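Alpha-14 giardin (Giardia lamblia, PDB 3CHJ) binds calcium ions and, in their presence, phospholipids, and may serve as a calcium-regulated structural element linking the lipid bilayer to the underlying axoneme. Local coordinates at residues 12-16 against 46-51; 168-172 against 188-192; 255-260 against 294-299. All coordinates share one frame; numbering follows the deposited sequence.

Contact 1: 12-16 against 46-51; sequences VTAVV and NMQRTF
With chi1 at -176°, Val-12 sends CG1 out opposite its own backbone nitrogen and onto Thr-50, where the methyl rests 3.7 Å from Thr-50 CB and sits nearly as close to both branches of that side chain. Met-47 CG likewise stands anti to its backbone nitrogen (chi1 -176°), which brings it to both Val-15 and Val-16; the bends at chi2 and chi3 govern only where SD and CE go. Val-15 CG1 comes in across Met-47 CG at 3.7 Å, and Val-16 CG2 packs against the same carbon at 3.9 Å. These side chains join two helices of the all-helical annexin fold: helix 12-24, the first in the model, lies across helix 41-55 with their short segments at 74° and the axes 9.4 Å apart. One turn further along both helices, the other methyl of Val-16, CG1, reaches CD1 of Phe-51 at 3.7 Å, and the Phe-51 ring also meets that of Phe-62. The side chains of Val-12 and Asn-46 cross at about a right angle, with CG2 nearest OD1. Thr-50 OG1 donates to Asn-46 O at 2.9 Å from above the carbonyl plane, while the same oxygen also takes the amide of Thr-50; the hydroxyl, bonded within its helix, still lies against Val-12 CG1 together with CB and CG2. Met-47 also touches Tyr-79 and Met-321, the last residue modelled.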
loop_
_atom_site.group_PDB
_atom_site.type_symbol
_atom_site.label_atom_id
_atom_site.label_comp_id
_atom_site.label_asym_id
_atom_site.label_seq_id
_atom_site.Cartn_x
_atom_site.Cartn_y
_atom_site.Cartn_z
ATOM N N VAL A 12 -25.543 6.294 -13.784
ATOM C CA VAL A 12 -24.649 7.244 -13.111
ATOM C C VAL A 12 -25.418 8.322 -12.337
ATOM O O VAL A 12 -25.055 8.662 -11.214
ATOM C CB VAL A 12 -23.673 7.918 -14.102
ATOM C CG1 VAL A 12 -22.694 8.813 -13.361
ATOM C CG2 VAL A 12 -22.919 6.867 -14.897
ATOM N N THR A 13 -26.467 8.869 -12.949
ATOM C CA THR A 13 -27.310 9.877 -12.293
ATOM C C THR A 13 -27.867 9.350 -10.962
ATOM O O THR A 13 -27.865 10.064 -9.948
ATOM C CB THR A 13 -28.453 10.334 -13.238
ATOM O OG1 THR A 13 -27.886 10.757 -14.480
ATOM C CG2 THR A 13 -29.223 11.507 -12.641
ATOM N N ALA A 14 -28.305 8.089 -10.980
ATOM C CA ALA A 14 -28.799 7.384 -9.797
ATOM C C ALA A 14 -27.728 7.232 -8.704
ATOM O O ALA A 14 -27.999 7.435 -7.510
ATOM C CB ALA A 14 -29.355 6.021 -10.199
ATOM N N VAL A 15 -26.506 6.890 -9.106
ATOM C CA VAL A 15 -25.409 6.766 -8.143
ATOM C C VAL A 15 -25.045 8.132 -7.530
ATOM O O VAL A 15 -24.779 8.218 -6.331
ATOM C CB VAL A 15 -24.172 6.035 -8.739
ATOM C CG1 VAL A 15 -23.033 5.971 -7.719
ATOM C CG2 VAL A 15 -24.554 4.638 -9.167
ATOM N N VAL A 16 -25.070 9.187 -8.343
ATOM C CA VAL A 16 -24.872 10.554 -7.848
ATOM C C VAL A 16 -25.893 10.901 -6.752
ATOM O O VAL A 16 -25.525 11.431 -5.689
ATOM C CB VAL A 16 -24.887 11.585 -9.012
ATOM C CG1 VAL A 16 -24.992 13.026 -8.503
ATOM C CG2 VAL A 16 -23.631 11.419 -9.868
ATOM N N ASN A 46 -15.846 8.278 -13.207
ATOM C CA ASN A 46 -16.847 8.877 -14.088
ATOM C C ASN A 46 -17.970 9.516 -13.287
ATOM O O ASN A 46 -18.389 10.643 -13.580
ATOM C CB ASN A 46 -17.427 7.866 -15.077
ATOM C CG ASN A 46 -18.454 8.509 -16.012
ATOM O OD1 ASN A 46 -19.619 8.112 -16.039
ATOM N ND2 ASN A 46 -18.030 9.550 -16.739
ATOM N N MET A 47 -18.436 8.794 -12.269
ATOM C CA MET A 47 -19.478 9.285 -11.376
ATOM C C MET A 47 -19.046 10.570 -10.666
ATOM O O MET A 47 -19.834 11.513 -10.550
ATOM C CB MET A 47 -19.868 8.191 -10.374
ATOM C CG MET A 47 -21.016 8.551 -9.437
ATOM S SD MET A 47 -20.436 9.467 -8.015
ATOM C CE MET A 47 -19.355 8.246 -7.239
ATOM N N GLN A 48 -17.803 10.618 -10.189
ATOM C CA GLN A 48 -17.293 11.839 -9.562
ATOM C C GLN A 48 -17.313 13.049 -10.514
ATOM O O GLN A 48 -17.720 14.162 -10.131
ATOM C CB GLN A 48 -15.883 11.622 -8.999
ATOM C CG GLN A 48 -15.230 12.916 -8.527
ATOM C CD GLN A 48 -14.180 12.699 -7.474
ATOM O OE1 GLN A 48 -13.981 11.579 -7.001
ATOM N NE2 GLN A 48 -13.507 13.775 -7.079
ATOM N N ARG A 49 -16.882 12.824 -11.749
ATOM C CA ARG A 49 -16.898 13.862 -12.768
ATOM C C ARG A 49 -18.336 14.312 -13.039
ATOM O O ARG A 49 -18.613 15.504 -13.162
ATOM C CB ARG A 49 -16.229 13.356 -14.049
ATOM C CG ARG A 49 -14.703 13.337 -13.997
ATOM C CD ARG A 49 -14.152 12.416 -15.084
ATOM N NE ARG A 49 -12.692 12.428 -15.154
ATOM C CZ ARG A 49 -11.990 11.791 -16.092
ATOM N NH1 ARG A 49 -12.619 11.098 -17.034
ATOM N NH2 ARG A 49 -10.664 11.862 -16.090
ATOM N N THR A 50 -19.251 13.355 -13.086
ATOM C CA THR A 50 -20.665 13.618 -13.388
ATOM C C THR A 50 -21.365 14.354 -12.233
ATOM O O THR A 50 -22.292 15.138 -12.459
ATOM C CB THR A 50 -21.391 12.299 -13.740
ATOM O OG1 THR A 50 -20.752 11.707 -14.878
ATOM C CG2 THR A 50 -22.868 12.528 -14.075
ATOM N N PHE A 51 -20.906 14.095 -11.007
ATOM C CA PHE A 51 -21.428 14.755 -9.802
ATOM C C PHE A 51 -21.455 16.277 -9.948
ATOM O O PHE A 51 -22.464 16.923 -9.643
ATOM C CB PHE A 51 -20.581 14.370 -8.583
ATOM C CG PHE A 51 -21.167 14.812 -7.262
ATOM C CD1 PHE A 51 -21.991 13.958 -6.537
ATOM C CD2 PHE A 51 -20.883 16.072 -6.742
ATOM C CE1 PHE A 51 -22.535 14.353 -5.316
ATOM C CE2 PHE A 51 -21.433 16.483 -5.521
ATOM C CZ PHE A 51 -22.255 15.619 -4.812
#

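Contact 2: 168-172 against 188-192; sequences DLVLV and TWIRI
Asp-168 and Arg-191 reach for each other from opposite directions and meet in a salt bridge resting on a single oxygen. Arg-191 NH2 gives Asp-168 OD1 a fairly straight bond (2.8 Å, 156°), and Arg-191 NE adds a longer one to the same OD1 at 3.2 Å; both arrive from one face of the carboxylate, well above its plane, yet OD1 stays close to the guanidinium plane. A bend at chi3 (63°) turns the arginine side-on for this grip. Leu-171 CD1 flanks the guanidinium edge, 3.5 Å from Arg-191 NH2. Deeper in, Val-172 CG2 makes a CH-pi contact over the six-membered ring of Trp-189, 3.9 Å from its centroid, while Ile-192 CD1 touches Val-172 CB at 3.7 Å. Helices 162-177 and 186-195 cross here, their short segments 134° apart in N-to-C direction, and the loop between them belongs to the annexin calcium site, where Ala-175, Thr-178, Gly-180, Glu-185 and Glu-224 hold the ion. A water bridges the helices, donating to Leu-171 O and bonded to Thr-188 OG1. Further out, Tyr-196 OH bonds Asp-168 OD2, helping to fix the carboxylate, and calcium ligand Glu-224 takes the indole NE1 of Trp-189.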
loop_
_atom_site.group_PDB
_atom_site.type_symbol
_atom_site.label_atom_id
_atom_site.label_comp_id
_atom_site.label_asym_id
_atom_site.label_seq_id
_atom_site.Cartn_x
_atom_site.Cartn_y
_atom_site.Cartn_z
ATOM N N ASP A 168 22.807 -16.221 -4.190
ATOM C CA ASP A 168 22.264 -15.142 -3.354
ATOM C C ASP A 168 21.839 -15.627 -1.976
ATOM O O ASP A 168 21.893 -14.863 -1.008
ATOM C CB ASP A 168 21.083 -14.468 -4.039
ATOM C CG ASP A 168 21.502 -13.627 -5.213
ATOM O OD1 ASP A 168 22.714 -13.289 -5.314
ATOM O OD2 ASP A 168 20.615 -13.302 -6.027
ATOM N N LEU A 169 21.437 -16.890 -1.885
ATOM C CA LEU A 169 21.056 -17.484 -0.601
ATOM C C LEU A 169 22.233 -17.488 0.368
ATOM O O LEU A 169 22.103 -17.110 1.540
ATOM C CB LEU A 169 20.551 -18.913 -0.826
ATOM C CG LEU A 169 20.017 -19.647 0.390
ATOM C CD1 LEU A 169 18.890 -18.831 1.021
ATOM C CD2 LEU A 169 19.529 -20.995 -0.034
ATOM N N VAL A 170 23.393 -17.926 -0.126
ATOM C CA VAL A 170 24.604 -17.923 0.663
ATOM C C VAL A 170 24.968 -16.495 1.079
ATOM O O VAL A 170 25.330 -16.231 2.236
ATOM C CB VAL A 170 25.749 -18.609 -0.117
ATOM C CG1 VAL A 170 27.061 -18.426 0.589
ATOM C CG2 VAL A 170 25.421 -20.105 -0.284
ATOM N N LEU A 171 24.840 -15.568 0.133
ATOM C CA LEU A 171 25.152 -14.166 0.387
ATOM C C LEU A 171 24.219 -13.507 1.418
ATOM O O LEU A 171 24.681 -12.786 2.314
ATOM C CB LEU A 171 25.141 -13.383 -0.931
ATOM C CG LEU A 171 26.321 -13.724 -1.857
ATOM C CD1 LEU A 171 26.057 -13.153 -3.236
ATOM C CD2 LEU A 171 27.626 -13.193 -1.282
ATOM N N VAL A 172 22.919 -13.783 1.299
ATOM C CA VAL A 172 21.984 -13.189 2.254
ATOM C C VAL A 172 22.096 -13.796 3.662
ATOM O O VAL A 172 21.958 -13.086 4.661
ATOM C CB VAL A 172 20.525 -13.123 1.741
ATOM C CG1 VAL A 172 19.751 -14.448 1.913
ATOM C CG2 VAL A 172 19.808 -11.959 2.449
ATOM N N THR A 188 23.752 -7.123 -1.861
ATOM C CA THR A 188 22.947 -8.342 -1.700
ATOM C C THR A 188 21.495 -8.009 -1.339
ATOM O O THR A 188 20.535 -8.519 -1.940
ATOM C CB THR A 188 23.552 -9.219 -0.596
ATOM O OG1 THR A 188 24.913 -9.533 -0.950
ATOM C CG2 THR A 188 22.755 -10.488 -0.381
ATOM N N TRP A 189 21.344 -7.153 -0.340
ATOM C CA TRP A 189 20.004 -6.821 0.124
ATOM C C TRP A 189 19.189 -6.121 -0.955
ATOM O O TRP A 189 18.000 -6.399 -1.133
ATOM C CB TRP A 189 20.076 -5.933 1.350
ATOM C CG TRP A 189 20.442 -6.638 2.642
ATOM C CD1 TRP A 189 21.578 -6.456 3.378
ATOM C CD2 TRP A 189 19.646 -7.594 3.361
ATOM N NE1 TRP A 189 21.537 -7.225 4.523
ATOM C CE2 TRP A 189 20.381 -7.964 4.515
ATOM C CE3 TRP A 189 18.396 -8.192 3.128
ATOM C CZ2 TRP A 189 19.884 -8.887 5.455
ATOM C CZ3 TRP A 189 17.901 -9.121 4.049
ATOM C CH2 TRP A 189 18.654 -9.467 5.200
ATOM N N ILE A 190 19.822 -5.187 -1.655
ATOM C CA ILE A 190 19.109 -4.434 -2.686
ATOM C C ILE A 190 18.776 -5.302 -3.897
ATOM O O ILE A 190 17.670 -5.268 -4.400
ATOM C CB ILE A 190 19.874 -3.145 -3.092
ATOM C CG1 ILE A 190 20.116 -2.256 -1.864
ATOM C CG2 ILE A 190 19.124 -2.383 -4.191
ATOM C CD1 ILE A 190 18.842 -1.794 -1.130
ATOM N N ARG A 191 19.735 -6.111 -4.338
ATOM C CA ARG A 191 19.493 -6.969 -5.480
ATOM C C ARG A 191 18.292 -7.893 -5.228
ATOM O O ARG A 191 17.388 -8.000 -6.054
ATOM C CB ARG A 191 20.757 -7.768 -5.830
ATOM C CG ARG A 191 20.542 -8.708 -7.000
ATOM C CD ARG A 191 21.823 -9.411 -7.472
ATOM N NE ARG A 191 22.415 -10.286 -6.462
ATOM C CZ ARG A 191 23.438 -9.956 -5.683
ATOM N NH1 ARG A 191 24.001 -8.767 -5.797
ATOM N NH2 ARG A 191 23.903 -10.822 -4.795
ATOM N N ILE A 192 18.272 -8.538 -4.061
ATOM C CA ILE A 192 17.200 -9.481 -3.786
ATOM C C ILE A 192 15.868 -8.749 -3.639
ATOM O O ILE A 192 14.878 -9.069 -4.313
ATOM C CB ILE A 192 17.498 -10.305 -2.531
ATOM C CG1 ILE A 192 18.741 -11.198 -2.772
ATOM C CG2 ILE A 192 16.290 -11.162 -2.182
ATOM C CD1 ILE A 192 19.313 -11.807 -1.492
HETATM O O HOH W 1 26.097 -10.398 1.425
#

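Contact 3: 255-260 against 294-299; sequences FAGSGS and RCATEL
Phe-255 supplies most of the apolar contact, lying along one side of helix 291-298. Arg-294 CG approaches its CD2 at 3.7 Å, Glu-298 CG comes up to its CD1 at 3.9 Å, and Leu-299 CD1 stands near the ring plane beside CE1. The sulfur of Cys-295 lies obliquely to the ring, a sulfur-aromatic contact at 5.4 Å from SG to the Phe-255 centroid. Leu-299 also uses its second methyl, CD2, to touch Ser-260 CB.

Charge is paired within the helix, one turn apart. Arg-294 NE donates almost straight to Glu-298 OE2 (2.8 Å, 170°), with the oxygen in the guanidinium plane; NH2 adds only a weak bond. A bend at Arg-294 chi2 (66°) turns the guanidinium against the loop, where Phe-255 CB covers one face and Phe-255 O comes within 2.9 Å of NH2. The other carboxylate oxygen, Glu-298 OE1, lies 3.2 Å from Gly-259 O, an acceptor pair and not a hydrogen bond.

Solvent makes the last link: one water accepts from Ser-260 OG at 2.8 Å and donates to Glu-298 O at 2.7 Å. A Gly-X-Gly-Ser loop between helices, faced by a glutamate about 40 residues downstream, resembles the annexin type II calcium site; the ion seen in this structure is at the site of Gly-180 and Glu-224, and at this loop Glu-298 is paired with Arg-294.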
loop_
_atom_site.group_PDB
_atom_site.type_symbol
_atom_site.label_atom_id
_atom_site.label_comp_id
_atom_site.label_asym_id
_atom_site.label_seq_id
_atom_site.Cartn_x
_atom_site.Cartn_y
_atom_site.Cartn_z
ATOM N N PHE A 255 -2.352 0.820 13.072
ATOM C CA PHE A 255 -3.101 0.820 14.339
ATOM C C PHE A 255 -2.173 1.052 15.555
ATOM O O PHE A 255 -2.639 1.129 16.705
ATOM C CB PHE A 255 -3.843 -0.515 14.534
ATOM C CG PHE A 255 -5.004 -0.754 13.583
ATOM C CD1 PHE A 255 -5.994 0.209 13.381
ATOM C CD2 PHE A 255 -5.146 -1.994 12.951
ATOM C CE1 PHE A 255 -7.079 -0.036 12.526
ATOM C CE2 PHE A 255 -6.234 -2.252 12.094
ATOM C CZ PHE A 255 -7.201 -1.268 11.883
ATOM N N ALA A 256 -0.867 1.148 15.294
ATOM C CA ALA A 256 0.199 1.140 16.318
ATOM C C ALA A 256 0.100 2.098 17.500
ATOM O O ALA A 256 -0.164 3.295 17.333
ATOM C CB ALA A 256 1.574 1.314 15.657
ATOM N N GLY A 257 0.344 1.540 18.689
ATOM C CA GLY A 257 0.565 2.302 19.920
ATOM C C GLY A 257 -0.632 3.023 20.509
ATOM O O GLY A 257 -1.714 2.441 20.665
ATOM N N SER A 258 -0.419 4.302 20.822
ATOM C CA SER A 258 -1.364 5.115 21.591
ATOM C C SER A 258 -2.687 5.344 20.859
ATOM O O SER A 258 -3.764 5.022 21.380
ATOM C CB SER A 258 -0.717 6.456 21.957
ATOM O OG SER A 258 -1.542 7.214 22.830
ATOM N N GLY A 259 -2.596 5.906 19.658
ATOM C CA GLY A 259 -3.754 6.105 18.804
ATOM C C GLY A 259 -3.579 5.347 17.506
ATOM O O GLY A 259 -3.149 4.182 17.504
ATOM N N SER A 260 -3.901 6.018 16.399
ATOM C CA SER A 260 -3.880 5.400 15.073
ATOM C C SER A 260 -3.510 6.405 13.994
ATOM O O SER A 260 -3.786 7.602 14.126
ATOM C CB SER A 260 -5.236 4.770 14.758
ATOM O OG SER A 260 -5.527 3.752 15.695
ATOM N N ARG A 294 -9.526 -5.199 16.733
ATOM C CA ARG A 294 -8.541 -4.128 16.793
ATOM C C ARG A 294 -9.119 -2.811 16.265
ATOM O O ARG A 294 -8.959 -1.759 16.873
ATOM C CB ARG A 294 -7.255 -4.507 16.037
ATOM C CG ARG A 294 -6.130 -3.490 16.203
ATOM C CD ARG A 294 -5.620 -3.441 17.656
ATOM N NE ARG A 294 -4.614 -2.402 17.847
ATOM C CZ ARG A 294 -3.320 -2.567 17.589
ATOM N NH1 ARG A 294 -2.873 -3.733 17.135
ATOM N NH2 ARG A 294 -2.473 -1.569 17.786
ATOM N N CYS A 295 -9.817 -2.885 15.142
ATOM C CA CYS A 295 -10.441 -1.707 14.553
ATOM C C CYS A 295 -11.463 -1.066 15.509
ATOM O O CYS A 295 -11.515 0.167 15.622
ATOM C CB CYS A 295 -11.083 -2.084 13.217
ATOM S SG CYS A 295 -11.436 -0.672 12.151
ATOM N N ALA A 296 -12.242 -1.902 16.198
ATOM C CA ALA A 296 -13.243 -1.439 17.169
ATOM C C ALA A 296 -12.592 -0.681 18.318
ATOM O O ALA A 296 -13.108 0.353 18.766
ATOM C CB ALA A 296 -14.044 -2.608 17.708
ATOM N N THR A 297 -11.464 -1.190 18.809
ATOM C CA THR A 297 -10.752 -0.516 19.884
ATOM C C THR A 297 -10.142 0.799 19.419
ATOM O O THR A 297 -10.269 1.818 20.095
ATOM C CB THR A 297 -9.652 -1.409 20.496
ATOM O OG1 THR A 297 -10.224 -2.655 20.902
ATOM C CG2 THR A 297 -9.044 -0.733 21.712
ATOM N N GLU A 298 -9.499 0.782 18.255
ATOM C CA GLU A 298 -8.715 1.921 17.792
ATOM C C GLU A 298 -9.555 3.025 17.184
ATOM O O GLU A 298 -9.211 4.195 17.299
ATOM C CB GLU A 298 -7.677 1.486 16.738
ATOM C CG GLU A 298 -6.664 0.424 17.175
ATOM C CD GLU A 298 -5.728 0.886 18.279
ATOM O OE1 GLU A 298 -5.484 2.112 18.394
ATOM O OE2 GLU A 298 -5.242 0.010 19.037
ATOM N N LEU A 299 -10.633 2.646 16.504
ATOM C CA LEU A 299 -11.409 3.592 15.706
ATOM C C LEU A 299 -12.868 3.646 16.150
ATOM O O LEU A 299 -13.536 2.621 16.250
ATOM C CB LEU A 299 -11.313 3.228 14.216
ATOM C CG LEU A 299 -9.916 3.120 13.560
ATOM C CD1 LEU A 299 -10.057 2.741 12.076
ATOM C CD2 LEU A 299 -9.098 4.401 13.714
HETATM O O HOH W 2 -6.715 5.070 17.856
#

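From the N terminus, contact 1 comes first, closing a loop that holds helix 31-38 and tying the opening helix 12-24 to helix 41-55. Contact 2 closes the shortest loop, drawing together the consecutive helices 162-177 and 186-195 close to the bound calcium. Contact 3 follows, bringing the loop after helix 243-254 back against helix 291-298, with helices 262-272 and 279-287 in between; both its segments fall in the range of the fourth annexin repeat. The three loops run in series, neither nested nor crossed. Contacts 1 and 2 lie on opposite sides of the chain's centre, their own centres 50 Å apart; contact 3 is 34 Å from contact 1 and 36 Å from contact 2, centre to centre.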